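Local coordinates for putative ATP-grasp superfamily protein (PDB 3DF7) that is of unknown function but probably binds ATP in the manner of an ATP-grasp protein, at residues Y115-Q123 against E215-E224; Q123-P131 against G158-E166. All coordinates share one frame; numbering follows the deposited sequence.

Contact 1: Y115-Q123 against E215-E224; sequences YKKLRGEVQ and EAVRAVECVE
V122 and A219 bring the two backbones nearest to each other, with their CA atoms 6.0 Å apart. The first segment leaves helix 111-118 and turns into a loop. Within that turn L118 O accepts from both E121 N and V122 N. The second segment lies on helix 206-220 and runs on into a type I beta turn from V220 to V223. The apolar centre is small. L118 reaches in with one branch, CD2, which lies 3.7 Å from C222 CB. The same methyl lies against the carbonyl O of A219 and, more loosely, V223. V122 adds its two methyls. CG1 sits over A219 CB at 4.2 Å. CG2 comes 3.6 Å from E215 OE1. The V122 and E215 side chains run past each other in opposite directions. E215 is also held by R218, one turn on in the helix. R218 grips it side-on, NE to OE1 at 2.8 Å and NH2 to OE2 at 3.0 Å, with the carboxylate oxygens in the guanidinium plane. R218 NH2 has a second carboxylate partner in E214. Across the contact, R218 CD packs against E121 O, which is near the guanidinium edge. A water links E215 OE1 to the backbone N of Q123. At the other end K117 crosses the gap. Its chain starts out opposite the backbone N (chi1 -168°), and bends at chi2 and chi4 bring NZ to C222 O at 2.7 Å. NZ is tilted 33° from the plane of that carbonyl. A long salt bridge, 3.9 Å from K117 NZ to E224 OE1, adds to this. C222 O and E224 OE1 are neighbouring acceptors, so the lysine charge probably eases their repulsion. The contact thus has an apolar middle between two charged ends.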
ATOM      1  N   TYR A 115      10.931  -8.617  10.282  1.00  9.23           N
ATOM      2  CA  TYR A 115      12.171  -9.319   9.964  1.00  8.94           C
ATOM      3  C   TYR A 115      12.226 -10.668  10.694  1.00  8.06           C
ATOM      4  O   TYR A 115      12.488 -11.708  10.086  1.00  8.08           O
ATOM      5  CB  TYR A 115      13.374  -8.463  10.367  1.00  9.66           C
ATOM      6  CG  TYR A 115      14.674  -9.236  10.448  1.00 10.92           C
ATOM      7  CD1 TYR A 115      15.244  -9.810   9.312  1.00 10.43           C
ATOM      8  CD2 TYR A 115      15.328  -9.400  11.670  1.00 10.82           C
ATOM      9  CE1 TYR A 115      16.441 -10.531   9.392  1.00 12.18           C
ATOM     10  CE2 TYR A 115      16.516 -10.119  11.760  1.00 12.98           C
ATOM     11  CZ  TYR A 115      17.066 -10.679  10.620  1.00 12.36           C
ATOM     12  OH  TYR A 115      18.242 -11.391  10.718  1.00 16.71           O
ATOM     13  N   LYS A 116      11.975 -10.652  11.998  1.00  8.77           N
ATOM     14  CA  LYS A 116      12.013 -11.891  12.775  1.00 11.18           C
ATOM     15  C   LYS A 116      10.929 -12.867  12.332  1.00 11.69           C
ATOM     16  O   LYS A 116      11.109 -14.082  12.398  1.00 13.51           O
ATOM     17  CB  LYS A 116      11.863 -11.593  14.271  1.00 10.96           C
ATOM     18  CG  LYS A 116      12.946 -10.678  14.819  1.00 13.40           C
ATOM     19  CD  LYS A 116      12.927 -10.611  16.347  1.00 11.67           C
ATOM     20  CE  LYS A 116      11.623 -10.052  16.878  1.00 11.12           C
ATOM     21  NZ  LYS A 116      11.630  -9.973  18.368  1.00 10.09           N
ATOM     22  N   LYS A 117       9.803 -12.333  11.871  1.00 12.66           N
ATOM     23  CA  LYS A 117       8.698 -13.174  11.429  1.00 12.33           C
ATOM     24  C   LYS A 117       9.017 -13.883  10.112  1.00 12.25           C
ATOM     25  O   LYS A 117       8.703 -15.058   9.940  1.00 12.06           O
ATOM     26  CB  LYS A 117       7.432 -12.330  11.252  1.00 16.25           C
ATOM     27  CG  LYS A 117       6.156 -13.142  11.070  1.00 22.18           C
ATOM     28  CD  LYS A 117       5.686 -13.718  12.398  1.00 26.33           C
ATOM     29  CE  LYS A 117       4.453 -14.588  12.231  1.00 29.95           C
ATOM     30  NZ  LYS A 117       4.751 -15.834  11.472  1.00 31.63           N
ATOM     31  N   LEU A 118       9.666 -13.170   9.196  1.00 10.50           N
ATOM     32  CA  LEU A 118       9.986 -13.717   7.878  1.00  9.60           C
ATOM     33  C   LEU A 118      11.320 -14.436   7.658  1.00 11.05           C
ATOM     34  O   LEU A 118      11.391 -15.372   6.855  1.00 10.63           O
ATOM     35  CB  LEU A 118       9.893 -12.603   6.833  1.00  9.10           C
ATOM     36  CG  LEU A 118       8.579 -11.829   6.716  1.00 10.66           C
ATOM     37  CD1 LEU A 118       8.743 -10.710   5.697  1.00  9.49           C
ATOM     38  CD2 LEU A 118       7.458 -12.769   6.312  1.00 10.61           C
ATOM     39  N   ARG A 119      12.368 -14.011   8.361  1.00 12.64           N
ATOM     40  CA  ARG A 119      13.712 -14.559   8.153  1.00 13.93           C
ATOM     41  C   ARG A 119      13.901 -16.054   7.918  1.00 16.00           C
ATOM     42  O   ARG A 119      14.737 -16.441   7.099  1.00 16.93           O
ATOM     43  CB  ARG A 119      14.660 -14.100   9.267  1.00 13.98           C
ATOM     44  CG  ARG A 119      14.285 -14.532  10.658  1.00 13.78           C
ATOM     45  CD  ARG A 119      15.352 -14.092  11.646  1.00 15.55           C
ATOM     46  NE  ARG A 119      14.917 -14.267  13.025  1.00 14.90           N
ATOM     47  CZ  ARG A 119      15.623 -13.894  14.085  1.00 15.51           C
ATOM     48  NH1 ARG A 119      16.810 -13.323  13.928  1.00 15.75           N
ATOM     49  NH2 ARG A 119      15.131 -14.075  15.299  1.00 15.97           N
ATOM     50  N   GLY A 120      13.148 -16.897   8.610  1.00 16.03           N
ATOM     51  CA  GLY A 120      13.321 -18.325   8.403  1.00 18.57           C
ATOM     52  C   GLY A 120      12.348 -18.928   7.410  1.00 19.77           C
ATOM     53  O   GLY A 120      12.348 -20.141   7.186  1.00 22.23           O
ATOM     54  N   GLU A 121      11.537 -18.083   6.786  1.00 17.03           N
ATOM     55  CA  GLU A 121      10.524 -18.552   5.848  1.00 17.94           C
ATOM     56  C   GLU A 121      10.657 -18.040   4.417  1.00 16.17           C
ATOM     57  O   GLU A 121      10.114 -18.640   3.490  1.00 15.88           O
ATOM     58  CB  GLU A 121       9.151 -18.177   6.391  1.00 21.18           C
ATOM     59  CG  GLU A 121       8.867 -18.766   7.756  1.00 28.09           C
ATOM     60  CD  GLU A 121       8.280 -20.156   7.669  1.00 32.11           C
ATOM     61  OE1 GLU A 121       8.687 -20.928   6.770  1.00 34.73           O
ATOM     62  OE2 GLU A 121       7.411 -20.476   8.506  1.00 35.70           O
ATOM     63  N   VAL A 122      11.360 -16.928   4.243  1.00 13.22           N
ATOM     64  CA  VAL A 122      11.543 -16.348   2.916  1.00 12.43           C
ATOM     65  C   VAL A 122      12.806 -15.494   2.915  1.00 12.30           C
ATOM     66  O   VAL A 122      13.264 -15.049   3.966  1.00  9.84           O
ATOM     67  CB  VAL A 122      10.318 -15.483   2.517  1.00 14.42           C
ATOM     68  CG1 VAL A 122      10.218 -14.271   3.426  1.00 12.55           C
ATOM     69  CG2 VAL A 122      10.421 -15.063   1.055  1.00 14.14           C
ATOM     70  N   GLN A 123      13.380 -15.274   1.739  1.00 10.09           N
ATOM     71  CA  GLN A 123      14.600 -14.489   1.655  1.00 11.16           C
ATOM     72  C   GLN A 123      14.391 -13.021   1.996  1.00 10.94           C
ATOM     73  O   GLN A 123      13.566 -12.347   1.379  1.00 10.86           O
ATOM     74  CB  GLN A 123      15.204 -14.591   0.256  1.00 11.01           C
ATOM     75  CG  GLN A 123      16.544 -13.891   0.134  1.00 14.27           C
ATOM     76  CD  GLN A 123      17.621 -14.558   0.965  1.00 16.69           C
ATOM     77  OE1 GLN A 123      17.928 -15.737   0.769  1.00 14.90           O
ATOM     78  NE2 GLN A 123      18.196 -13.811   1.905  1.00 15.82           N
ATOM     79  N   GLU A 215       7.852 -15.744  -4.296  1.00 11.04           N
ATOM     80  CA  GLU A 215       8.395 -15.325  -3.009  1.00  9.33           C
ATOM     81  C   GLU A 215       7.475 -14.365  -2.264  1.00 10.28           C
ATOM     82  O   GLU A 215       7.466 -14.345  -1.036  1.00  9.63           O
ATOM     83  CB  GLU A 215       9.784 -14.707  -3.193  1.00 11.27           C
ATOM     84  CG  GLU A 215      10.814 -15.696  -3.736  1.00 10.93           C
ATOM     85  CD  GLU A 215      10.713 -17.063  -3.079  1.00 13.79           C
ATOM     86  OE1 GLU A 215      10.762 -17.131  -1.833  1.00 13.73           O
ATOM     87  OE2 GLU A 215      10.580 -18.071  -3.808  1.00 15.47           O
ATOM     88  N   ALA A 216       6.704 -13.563  -2.996  1.00  9.12           N
ATOM     89  CA  ALA A 216       5.774 -12.634  -2.358  1.00  9.18           C
ATOM     90  C   ALA A 216       4.693 -13.452  -1.656  1.00  8.95           C
ATOM     91  O   ALA A 216       4.306 -13.158  -0.526  1.00 10.39           O
ATOM     92  CB  ALA A 216       5.134 -11.717  -3.394  1.00  8.22           C
ATOM     93  N   VAL A 217       4.210 -14.482  -2.340  1.00  7.48           N
ATOM     94  CA  VAL A 217       3.188 -15.353  -1.782  1.00  9.33           C
ATOM     95  C   VAL A 217       3.745 -16.053  -0.550  1.00  8.75           C
ATOM     96  O   VAL A 217       3.082 -16.128   0.480  1.00  9.67           O
ATOM     97  CB  VAL A 217       2.732 -16.419  -2.804  1.00  8.10           C
ATOM     98  CG1 VAL A 217       1.827 -17.444  -2.129  1.00  9.63           C
ATOM     99  CG2 VAL A 217       1.988 -15.747  -3.958  1.00 11.22           C
ATOM    100  N   ARG A 218       4.973 -16.552  -0.664  1.00  9.14           N
ATOM    101  CA  ARG A 218       5.615 -17.251   0.444  1.00 10.33           C
ATOM    102  C   ARG A 218       5.684 -16.343   1.673  1.00 10.17           C
ATOM    103  O   ARG A 218       5.502 -16.797   2.803  1.00 11.61           O
ATOM    104  CB  ARG A 218       7.028 -17.694   0.044  1.00  9.95           C
ATOM    105  CG  ARG A 218       7.603 -18.793   0.943  1.00 11.58           C
ATOM    106  CD  ARG A 218       9.063 -19.100   0.601  1.00 11.38           C
ATOM    107  NE  ARG A 218       9.257 -19.319  -0.832  1.00 13.32           N
ATOM    108  CZ  ARG A 218       8.755 -20.337  -1.523  1.00 11.89           C
ATOM    109  NH1 ARG A 218       8.015 -21.266  -0.927  1.00 15.18           N
ATOM    110  NH2 ARG A 218       8.989 -20.420  -2.822  1.00 15.86           N
ATOM    111  N   ALA A 219       5.938 -15.059   1.442  1.00  8.87           N
ATOM    112  CA  ALA A 219       6.031 -14.078   2.519  1.00 10.18           C
ATOM    113  C   ALA A 219       4.710 -13.862   3.249  1.00  9.89           C
ATOM    114  O   ALA A 219       4.660 -13.904   4.480  1.00 10.42           O
ATOM    115  CB  ALA A 219       6.538 -12.741   1.967  1.00  9.56           C
ATOM    116  N   VAL A 220       3.638 -13.622   2.497  1.00 10.80           N
ATOM    117  CA  VAL A 220       2.344 -13.374   3.125  1.00 11.86           C
ATOM    118  C   VAL A 220       1.775 -14.594   3.834  1.00 12.03           C
ATOM    119  O   VAL A 220       1.044 -14.462   4.807  1.00 11.73           O
ATOM    120  CB  VAL A 220       1.298 -12.833   2.111  1.00 11.78           C
ATOM    121  CG1 VAL A 220       1.763 -11.479   1.560  1.00  7.74           C
ATOM    122  CG2 VAL A 220       1.086 -13.821   0.987  1.00 12.44           C
ATOM    123  N   GLU A 221       2.117 -15.788   3.367  1.00 15.07           N
ATOM    124  CA  GLU A 221       1.601 -16.984   4.017  1.00 17.66           C
ATOM    125  C   GLU A 221       2.206 -17.149   5.413  1.00 19.11           C
ATOM    126  O   GLU A 221       1.722 -17.950   6.214  1.00 20.33           O
ATOM    127  CB  GLU A 221       1.854 -18.211   3.134  1.00 18.45           C
ATOM    128  CG  GLU A 221       1.218 -18.041   1.754  1.00 22.66           C
ATOM    129  CD  GLU A 221       0.964 -19.342   1.028  1.00 26.87           C
ATOM    130  OE1 GLU A 221       1.932 -20.089   0.782  1.00 29.99           O
ATOM    131  OE2 GLU A 221      -0.211 -19.612   0.695  1.00 28.35           O
ATOM    132  N   CYS A 222       3.243 -16.364   5.705  1.00 19.25           N
ATOM    133  CA  CYS A 222       3.914 -16.393   7.009  1.00 21.16           C
ATOM    134  C   CYS A 222       3.152 -15.618   8.073  1.00 19.77           C
ATOM    135  O   CYS A 222       3.243 -15.930   9.259  1.00 20.57           O
ATOM    136  CB  CYS A 222       5.311 -15.764   6.930  1.00 20.03           C
ATOM    137  SG  CYS A 222       6.540 -16.684   6.026  1.00 30.44           S
ATOM    138  N   VAL A 223       2.409 -14.603   7.646  1.00 19.01           N
ATOM    139  CA  VAL A 223       1.687 -13.743   8.574  1.00 17.72           C
ATOM    140  C   VAL A 223       0.188 -13.991   8.676  1.00 18.23           C
ATOM    141  O   VAL A 223      -0.582 -13.588   7.802  1.00 17.54           O
ATOM    142  CB  VAL A 223       1.905 -12.260   8.203  1.00 16.90           C
ATOM    143  CG1 VAL A 223       1.413 -11.362   9.326  1.00 18.08           C
ATOM    144  CG2 VAL A 223       3.378 -12.011   7.906  1.00 18.16           C
ATOM    145  N   GLU A 224      -0.228 -14.635   9.760  1.00 17.19           N
ATOM    146  CA  GLU A 224      -1.645 -14.913   9.969  1.00 18.28           C
ATOM    147  C   GLU A 224      -2.383 -13.596  10.176  1.00 15.64           C
ATOM    148  O   GLU A 224      -1.899 -12.713  10.877  1.00 14.76           O
ATOM    149  CB  GLU A 224      -1.844 -15.806  11.195  1.00 20.49           C
ATOM    150  CG  GLU A 224      -1.372 -17.236  11.010  1.00 29.70           C
ATOM    151  CD  GLU A 224       0.090 -17.328  10.606  1.00 34.46           C
ATOM    152  OE1 GLU A 224       0.936 -16.682  11.268  1.00 36.82           O
ATOM    153  OE2 GLU A 224       0.394 -18.051   9.631  1.00 36.85           O
TER
HETATM  154  O   HOH W   1      12.999 -16.672  -0.839  1.00 13.46           O

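Contact 2: Q123-P131 against G158-E166; sequences QVPQTSLRP and GHIAQEFIE
E163 pairs with Q126 in an unusual way, through its own carboxylate as well as its backbone. Q126 O accepts from E163 N at 2.8 Å, as in an ordinary antiparallel pair. Q126 N, however, gives its hydrogen to E163 OE1 at 2.9 Å, almost straight at 175°. OE1 uses its anti lone pair here. The E163 chain makes this possible by being extended, with CG anti to the backbone N (chi1 161°). Further along, S128 and A161 form a hydrogen-bonded antiparallel pair with both backbone bonds made. T127 and Q162 form the non-hydrogen-bonded pair between, with CA atoms 4.4 Å apart. Their side chains meet on one face of the sheet. Q162 NE2 donates to T127 OG1 at 3.1 Å, in the plane of its own amide. T127 OG1 in turn donates to P125 O at 2.9 Å, from above that carbonyl plane. The T127 methyl, CG2, packs on I160 CD1. P125 CG lies over the face of the Q162 amide, 3.4 Å from CD, while P125 CB rests on I165 CG1. P125 and Q162 also touch I243 of the large sheet. A valine in place of T127 has no hydroxyl, and P125 O and the Q162 amide would probably be left without that partner, the amide freer to turn. At the end of the strand, S128 OG accepts from R130 N in an ST turn, and R130 O comes 3.2 Å from A161 CB. Strand 127-128 is an edge strand of a three-stranded antiparallel sheet, with 159-163 in the middle and 136-140 beyond it. Such a sheet is consistent with the smaller of the two alpha+beta subdomains of an ATP-grasp fold, between which ATP is usually held.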
ATOM      1  N   GLN A 123      13.380 -15.274   1.739  1.00 10.09           N
ATOM      2  CA  GLN A 123      14.600 -14.489   1.655  1.00 11.16           C
ATOM      3  C   GLN A 123      14.391 -13.021   1.996  1.00 10.94           C
ATOM      4  O   GLN A 123      13.566 -12.347   1.379  1.00 10.86           O
ATOM      5  CB  GLN A 123      15.204 -14.591   0.256  1.00 11.01           C
ATOM      6  CG  GLN A 123      16.544 -13.891   0.134  1.00 14.27           C
ATOM      7  CD  GLN A 123      17.621 -14.558   0.965  1.00 16.69           C
ATOM      8  OE1 GLN A 123      17.928 -15.737   0.769  1.00 14.90           O
ATOM      9  NE2 GLN A 123      18.196 -13.811   1.905  1.00 15.82           N
ATOM     10  N   VAL A 124      15.136 -12.537   2.988  1.00 10.05           N
ATOM     11  CA  VAL A 124      15.076 -11.136   3.392  1.00  9.64           C
ATOM     12  C   VAL A 124      16.511 -10.637   3.541  1.00 10.07           C
ATOM     13  O   VAL A 124      17.443 -11.429   3.681  1.00  9.61           O
ATOM     14  CB  VAL A 124      14.340 -10.937   4.747  1.00 10.20           C
ATOM     15  CG1 VAL A 124      12.904 -11.419   4.639  1.00  8.71           C
ATOM     16  CG2 VAL A 124      15.082 -11.669   5.861  1.00 10.69           C
ATOM     17  N   PRO A 125      16.713  -9.317   3.491  1.00 10.25           N
ATOM     18  CA  PRO A 125      18.078  -8.811   3.632  1.00 11.89           C
ATOM     19  C   PRO A 125      18.533  -8.851   5.089  1.00 13.17           C
ATOM     20  O   PRO A 125      17.704  -8.886   6.003  1.00 13.41           O
ATOM     21  CB  PRO A 125      17.973  -7.387   3.091  1.00 13.50           C
ATOM     22  CG  PRO A 125      16.581  -6.991   3.453  1.00 16.02           C
ATOM     23  CD  PRO A 125      15.766  -8.235   3.163  1.00 10.83           C
ATOM     24  N   GLN A 126      19.843  -8.871   5.311  1.00 12.76           N
ATOM     25  CA  GLN A 126      20.350  -8.876   6.676  1.00 13.04           C
ATOM     26  C   GLN A 126      19.745  -7.659   7.356  1.00 12.53           C
ATOM     27  O   GLN A 126      19.719  -6.573   6.777  1.00 11.53           O
ATOM     28  CB  GLN A 126      21.875  -8.765   6.690  1.00 15.21           C
ATOM     29  CG  GLN A 126      22.605 -10.007   6.215  1.00 18.16           C
ATOM     30  CD  GLN A 126      24.103  -9.896   6.422  1.00 20.83           C
ATOM     31  OE1 GLN A 126      24.564  -9.578   7.523  1.00 18.78           O
ATOM     32  NE2 GLN A 126      24.871 -10.155   5.370  1.00 21.16           N
ATOM     33  N   THR A 127      19.249  -7.843   8.575  1.00 12.00           N
ATOM     34  CA  THR A 127      18.633  -6.751   9.325  1.00 11.70           C
ATOM     35  C   THR A 127      19.116  -6.782  10.770  1.00 11.88           C
ATOM     36  O   THR A 127      19.297  -7.856  11.347  1.00 11.81           O
ATOM     37  CB  THR A 127      17.095  -6.864   9.299  1.00 11.54           C
ATOM     38  OG1 THR A 127      16.651  -6.975   7.940  1.00 12.05           O
ATOM     39  CG2 THR A 127      16.450  -5.629   9.934  1.00 13.24           C
ATOM     40  N   SER A 128      19.313  -5.605  11.355  1.00 11.37           N
ATOM     41  CA  SER A 128      19.801  -5.517  12.726  1.00 11.14           C
ATOM     42  C   SER A 128      19.354  -4.224  13.402  1.00 11.46           C
ATOM     43  O   SER A 128      18.811  -3.332  12.754  1.00 11.88           O
ATOM     44  CB  SER A 128      21.332  -5.596  12.724  1.00 11.48           C
ATOM     45  OG  SER A 128      21.854  -5.555  14.040  1.00 12.09           O
ATOM     46  N   LEU A 129      19.575  -4.136  14.711  1.00 11.69           N
ATOM     47  CA  LEU A 129      19.213  -2.938  15.461  1.00 12.12           C
ATOM     48  C   LEU A 129      20.470  -2.088  15.652  1.00 12.47           C
ATOM     49  O   LEU A 129      20.439  -1.023  16.274  1.00 13.82           O
ATOM     50  CB  LEU A 129      18.607  -3.320  16.816  1.00 11.24           C
ATOM     51  CG  LEU A 129      17.252  -4.040  16.755  1.00 12.16           C
ATOM     52  CD1 LEU A 129      16.836  -4.511  18.140  1.00 11.12           C
ATOM     53  CD2 LEU A 129      16.204  -3.092  16.184  1.00 12.19           C
ATOM     54  N   ARG A 130      21.577  -2.583  15.110  1.00 14.13           N
ATOM     55  CA  ARG A 130      22.861  -1.899  15.178  1.00 14.48           C
ATOM     56  C   ARG A 130      23.521  -1.963  13.803  1.00 13.21           C
ATOM     57  O   ARG A 130      23.077  -2.708  12.934  1.00 12.73           O
ATOM     58  CB  ARG A 130      23.739  -2.556  16.249  1.00 17.28           C
ATOM     59  CG  ARG A 130      23.305  -2.181  17.661  1.00 22.47           C
ATOM     60  CD  ARG A 130      24.174  -2.799  18.733  1.00 29.45           C
ATOM     61  NE  ARG A 130      23.809  -2.302  20.059  1.00 32.91           N
ATOM     62  CZ  ARG A 130      24.347  -2.737  21.193  1.00 34.30           C
ATOM     63  NH1 ARG A 130      25.278  -3.680  21.164  1.00 36.10           N
ATOM     64  NH2 ARG A 130      23.962  -2.224  22.354  1.00 35.33           N
ATOM     65  N   PRO A 131      24.586  -1.174  13.580  1.00 13.90           N
ATOM     66  CA  PRO A 131      25.259  -1.189  12.277  1.00 12.69           C
ATOM     67  C   PRO A 131      25.625  -2.589  11.793  1.00 13.78           C
ATOM     68  O   PRO A 131      25.967  -3.462  12.590  1.00 13.68           O
ATOM     69  CB  PRO A 131      26.486  -0.316  12.519  1.00 14.20           C
ATOM     70  CG  PRO A 131      25.965   0.702  13.498  1.00 12.52           C
ATOM     71  CD  PRO A 131      25.199  -0.173  14.472  1.00 12.72           C
ATOM     72  N   GLY A 158      15.009   3.644  17.482  1.00 19.49           N
ATOM     73  CA  GLY A 158      13.771   3.595  16.726  1.00 19.58           C
ATOM     74  C   GLY A 158      13.964   3.202  15.271  1.00 17.79           C
ATOM     75  O   GLY A 158      12.992   3.085  14.530  1.00 18.64           O
ATOM     76  N   HIS A 159      15.215   3.003  14.862  1.00 16.44           N
ATOM     77  CA  HIS A 159      15.526   2.613  13.487  1.00 16.58           C
ATOM     78  C   HIS A 159      16.126   1.214  13.431  1.00 17.02           C
ATOM     79  O   HIS A 159      16.523   0.645  14.450  1.00 16.47           O
ATOM     80  CB  HIS A 159      16.552   3.566  12.858  1.00 16.58           C
ATOM     81  CG  HIS A 159      15.990   4.881  12.413  1.00 18.39           C
ATOM     82  ND1 HIS A 159      15.456   5.801  13.289  1.00 19.07           N
ATOM     83  CD2 HIS A 159      15.914   5.444  11.184  1.00 19.10           C
ATOM     84  CE1 HIS A 159      15.079   6.876  12.620  1.00 20.53           C
ATOM     85  NE2 HIS A 159      15.345   6.685  11.340  1.00 21.16           N
ATOM     86  N   ILE A 160      16.184   0.658  12.228  1.00 15.14           N
ATOM     87  CA  ILE A 160      16.811  -0.639  12.037  1.00 14.71           C
ATOM     88  C   ILE A 160      17.874  -0.419  10.976  1.00 14.01           C
ATOM     89  O   ILE A 160      17.828   0.566  10.233  1.00 13.15           O
ATOM     90  CB  ILE A 160      15.836  -1.729  11.505  1.00 14.74           C
ATOM     91  CG1 ILE A 160      15.262  -1.308  10.150  1.00 14.20           C
ATOM     92  CG2 ILE A 160      14.743  -1.994  12.520  1.00 16.13           C
ATOM     93  CD1 ILE A 160      14.640  -2.456   9.370  1.00 14.51           C
ATOM     94  N   ALA A 161      18.845  -1.319  10.933  1.00 12.67           N
ATOM     95  CA  ALA A 161      19.893  -1.267   9.933  1.00 12.17           C
ATOM     96  C   ALA A 161      19.500  -2.393   8.992  1.00 12.12           C
ATOM     97  O   ALA A 161      19.093  -3.463   9.448  1.00 11.46           O
ATOM     98  CB  ALA A 161      21.254  -1.556  10.569  1.00 10.99           C
ATOM     99  N   GLN A 162      19.589  -2.160   7.688  1.00 12.14           N
ATOM    100  CA  GLN A 162      19.228  -3.207   6.748  1.00 13.30           C
ATOM    101  C   GLN A 162      20.097  -3.213   5.511  1.00 13.90           C
ATOM    102  O   GLN A 162      20.290  -2.188   4.854  1.00 13.46           O
ATOM    103  CB  GLN A 162      17.758  -3.092   6.339  1.00 16.33           C
ATOM    104  CG  GLN A 162      17.288  -4.260   5.475  1.00 19.98           C
ATOM    105  CD  GLN A 162      15.785  -4.282   5.284  1.00 22.35           C
ATOM    106  OE1 GLN A 162      15.224  -3.462   4.558  1.00 22.53           O
ATOM    107  NE2 GLN A 162      15.122  -5.223   5.950  1.00 24.61           N
ATOM    108  N   GLU A 163      20.621  -4.395   5.211  1.00 14.27           N
ATOM    109  CA  GLU A 163      21.470  -4.606   4.051  1.00 13.92           C
ATOM    110  C   GLU A 163      20.833  -4.013   2.802  1.00 13.85           C
ATOM    111  O   GLU A 163      19.642  -4.198   2.545  1.00 13.37           O
ATOM    112  CB  GLU A 163      21.706  -6.114   3.868  1.00 15.18           C
ATOM    113  CG  GLU A 163      22.177  -6.531   2.474  1.00 14.66           C
ATOM    114  CD  GLU A 163      22.364  -8.032   2.343  1.00 14.70           C
ATOM    115  OE1 GLU A 163      21.619  -8.787   2.996  1.00 14.38           O
ATOM    116  OE2 GLU A 163      23.246  -8.459   1.573  1.00 16.86           O
ATOM    117  N   PHE A 164      21.631  -3.285   2.028  1.00 13.78           N
ATOM    118  CA  PHE A 164      21.132  -2.681   0.803  1.00 13.62           C
ATOM    119  C   PHE A 164      21.194  -3.722  -0.299  1.00 13.91           C
ATOM    120  O   PHE A 164      22.252  -4.302  -0.562  1.00 13.59           O
ATOM    121  CB  PHE A 164      21.984  -1.477   0.400  1.00 15.72           C
ATOM    122  CG  PHE A 164      21.485  -0.775  -0.829  1.00 17.12           C
ATOM    123  CD1 PHE A 164      20.415   0.110  -0.754  1.00 17.76           C
ATOM    124  CD2 PHE A 164      22.063  -1.026  -2.070  1.00 16.52           C
ATOM    125  CE1 PHE A 164      19.923   0.739  -1.902  1.00 21.27           C
ATOM    126  CE2 PHE A 164      21.580  -0.404  -3.222  1.00 18.28           C
ATOM    127  CZ  PHE A 164      20.507   0.480  -3.136  1.00 18.69           C
ATOM    128  N   ILE A 165      20.060  -3.965  -0.940  1.00 12.23           N
ATOM    129  CA  ILE A 165      20.003  -4.935  -2.018  1.00 13.22           C
ATOM    130  C   ILE A 165      19.973  -4.179  -3.341  1.00 14.62           C
ATOM    131  O   ILE A 165      19.082  -3.369  -3.583  1.00 13.87           O
ATOM    132  CB  ILE A 165      18.746  -5.819  -1.902  1.00 13.33           C
ATOM    133  CG1 ILE A 165      18.718  -6.509  -0.534  1.00 13.44           C
ATOM    134  CG2 ILE A 165      18.718  -6.833  -3.032  1.00 11.60           C
ATOM    135  CD1 ILE A 165      19.923  -7.397  -0.246  1.00 13.90           C
ATOM    136  N   GLU A 166      20.954  -4.451  -4.192  1.00 16.28           N
ATOM    137  CA  GLU A 166      21.049  -3.785  -5.484  1.00 17.18           C
ATOM    138  C   GLU A 166      20.351  -4.598  -6.565  1.00 17.30           C
ATOM    139  O   GLU A 166      20.701  -5.753  -6.806  1.00 15.63           O
ATOM    140  CB  GLU A 166      22.518  -3.586  -5.854  1.00 20.87           C
ATOM    141  CG  GLU A 166      22.750  -2.790  -7.121  1.00 27.17           C
ATOM    142  CD  GLU A 166      24.218  -2.448  -7.318  1.00 32.64           C
ATOM    143  OE1 GLU A 166      24.803  -1.816  -6.412  1.00 36.24           O
ATOM    144  OE2 GLU A 166      24.785  -2.809  -8.372  1.00 35.88           O
TER

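Overall arrangement
The two contacts share Q123, and the rest of contact 2 falls in the chain between the two segments of contact 1. Both are partly buried, and contact 2 has its centre farther from the chain centre, about 21 Å against about 17 Å for contact 1. Contact 1 joins helix 111-118 and the loop after it to helix 206-220, which packs on strand 228-236 of the large sheet. Contact 2 adds the edge strand 127-128 to the small sheet. Helix 111-118 and strand 240-246 border both. The chemistry differs. Contact 1 relies on a lysine bond to a backbone carbonyl, a water bridge and apolar packing. Contact 2 combines three backbone bonds with two from polar side chains.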